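Local coordinates for geranyltranstransferase (Legionella pneumophila subsp. pneumophila, PDB 3LOM), which probably makes farnesyl diphosphate, and possibly geranylgeranyl diphosphate, by magnesium-dependent condensation of isoprenoid diphosphates, at residues A154-M160 with L187-L192. Sequence-based numbering, arbitrary orientation.
Sequences ASGISGM and LKTGKL
This is a buried, close backbone packing of an interhelical turn against a helix: residues 154-160, where helix 141-155 ends and helix 160-169 starts, press on residues 187-192 of helix 178-201. After S155, G156 leaves the helix with psi -155°, and G156-G159 forms a type I turn (G159 N to G156 O, 3.1 Å). M160 N hydrogen-bonds back to A154 O at 2.9 Å. G159, the N-cap of the next helix, sits 4.5 Å from L187 (CA-CA) with phi/psi -138/-107; a CB there would clash with A154 O. M160 lies 4.2 Å from K188 and A154 5.2 Å from K191, likewise CA-CA. In the all-helical isoprenoid synthase fold, this joint lies beside helix 69-91, which L192 and M160 touch. Helix 178-201 opens into a wider pi-type turn at 187-190, and L187 O approaches M160 CA at 3.1 Å in a CH...O contact. The lone methyl of A154 lets the backbones come close, its CB 3.5 Å from K191 O, while M160 (chi1 and chi2 t, chi3 -94°) lays CE 3.9 Å from L192 CD2 and 3.6 Å from K188 O. K191 runs nearly extended toward the start of its segment (chi2 -114°), and NZ makes a weak 3.5 Å hydrogen bond to S158 O; K188 points away, its NZ hydrogen-bonding Q164 OE1. S158 OG hydrogen-bonds I32 O of the second subunit, and L187 packs on that subunit's P34.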
loop_
_atom_site.group_PDB
_atom_site.type_symbol
_atom_site.label_atom_id
_atom_site.label_comp_id
_atom_site.label_asym_id
_atom_site.label_seq_id
_atom_site.Cartn_x
_atom_site.Cartn_y
_atom_site.Cartn_z
ATOM N N ALA A 154 4.300 -5.252 -9.100
ATOM C CA ALA A 154 3.756 -6.611 -9.069
ATOM C C ALA A 154 2.496 -6.699 -8.210
ATOM O O ALA A 154 1.631 -7.544 -8.454
ATOM C CB ALA A 154 4.807 -7.607 -8.582
ATOM N N SER A 155 2.396 -5.815 -7.217
ATOM C CA SER A 155 1.329 -5.885 -6.215
ATOM C C SER A 155 0.124 -5.028 -6.585
ATOM O O SER A 155 -0.982 -5.235 -6.077
ATOM C CB SER A 155 1.849 -5.441 -4.845
ATOM O OG SER A 155 2.071 -4.042 -4.843
ATOM N N GLY A 156 0.346 -4.062 -7.468
ATOM C CA GLY A 156 -0.676 -3.080 -7.779
ATOM C C GLY A 156 -1.676 -3.491 -8.841
ATOM O O GLY A 156 -1.917 -4.683 -9.069
ATOM N N ILE A 157 -2.252 -2.483 -9.490
ATOM C CA ILE A 157 -3.346 -2.676 -10.446
ATOM C C ILE A 157 -2.922 -3.289 -11.783
ATOM O O ILE A 157 -3.751 -3.852 -12.497
ATOM C CB ILE A 157 -4.147 -1.369 -10.685
ATOM C CG1 ILE A 157 -3.263 -0.268 -11.285
ATOM C CG2 ILE A 157 -4.788 -0.908 -9.389
ATOM C CD1 ILE A 157 -3.959 1.114 -11.376
ATOM N N SER A 158 -1.629 -3.193 -12.103
ATOM C CA SER A 158 -1.076 -3.835 -13.291
ATOM C C SER A 158 -0.750 -5.297 -13.024
ATOM O O SER A 158 -0.360 -6.024 -13.935
ATOM C CB SER A 158 0.177 -3.097 -13.782
ATOM O OG SER A 158 -0.074 -1.709 -13.966
ATOM N N GLY A 159 -0.911 -5.723 -11.771
ATOM C CA GLY A 159 -0.544 -7.079 -11.360
ATOM C C GLY A 159 -1.559 -7.737 -10.445
ATOM O O GLY A 159 -2.646 -8.128 -10.901
ATOM N N MET A 160 -1.193 -7.854 -9.161
ATOM C CA MET A 160 -1.949 -8.609 -8.142
ATOM C C MET A 160 -3.418 -8.196 -8.014
ATOM O O MET A 160 -4.305 -9.055 -7.997
ATOM C CB MET A 160 -1.199 -8.560 -6.783
ATOM C CG MET A 160 -1.997 -8.858 -5.493
ATOM S SD MET A 160 -0.950 -9.036 -4.001
ATOM C CE MET A 160 -0.750 -10.760 -4.040
ATOM N N LEU A 187 -1.062 -12.735 -13.041
ATOM C CA LEU A 187 -1.283 -11.420 -12.454
ATOM C C LEU A 187 -1.464 -11.510 -10.937
ATOM O O LEU A 187 -0.908 -10.698 -10.209
ATOM C CB LEU A 187 -2.472 -10.712 -13.109
ATOM C CG LEU A 187 -2.393 -10.377 -14.597
ATOM C CD1 LEU A 187 -3.796 -10.146 -15.135
ATOM C CD2 LEU A 187 -1.483 -9.187 -14.868
ATOM N N LYS A 188 -2.205 -12.520 -10.480
ATOM C CA LYS A 188 -2.527 -12.682 -9.059
ATOM C C LYS A 188 -1.332 -13.127 -8.205
ATOM O O LYS A 188 -1.011 -12.480 -7.205
ATOM C CB LYS A 188 -3.710 -13.640 -8.862
ATOM C CG LYS A 188 -4.053 -13.867 -7.394
ATOM C CD LYS A 188 -5.302 -14.691 -7.202
ATOM C CE LYS A 188 -5.404 -15.126 -5.748
ATOM N NZ LYS A 188 -6.754 -15.637 -5.403
ATOM N N THR A 189 -0.679 -14.215 -8.602
ATOM C CA THR A 189 0.443 -14.749 -7.834
ATOM C C THR A 189 1.778 -14.785 -8.572
ATOM O O THR A 189 2.838 -14.666 -7.941
ATOM C CB THR A 189 0.139 -16.148 -7.287
ATOM O OG1 THR A 189 -0.508 -16.916 -8.299
ATOM C CG2 THR A 189 -0.770 -16.063 -6.066
ATOM N N GLY A 190 1.727 -14.941 -9.894
ATOM C CA GLY A 190 2.929 -15.110 -10.705
ATOM C C GLY A 190 3.940 -13.991 -10.564
ATOM O O GLY A 190 5.137 -14.241 -10.357
ATOM N N LYS A 191 3.442 -12.761 -10.655
ATOM C CA LYS A 191 4.264 -11.546 -10.566
ATOM C C LYS A 191 4.908 -11.332 -9.195
ATOM O O LYS A 191 6.028 -10.810 -9.115
ATOM C CB LYS A 191 3.432 -10.312 -10.924
ATOM C CG LYS A 191 2.889 -10.312 -12.343
ATOM C CD LYS A 191 3.485 -9.214 -13.185
ATOM C CE LYS A 191 2.613 -8.965 -14.401
ATOM N NZ LYS A 191 2.657 -7.536 -14.804
ATOM N N LEU A 192 4.201 -11.714 -8.127
ATOM C CA LEU A 192 4.737 -11.556 -6.773
ATOM C C LEU A 192 5.838 -12.578 -6.492
ATOM O O LEU A 192 6.871 -12.225 -5.941
ATOM C CB LEU A 192 3.638 -11.620 -5.703
ATOM C CG LEU A 192 4.010 -11.012 -4.343
ATOM C CD1 LEU A 192 4.177 -9.493 -4.452
ATOM C CD2 LEU A 192 2.995 -11.378 -3.257
#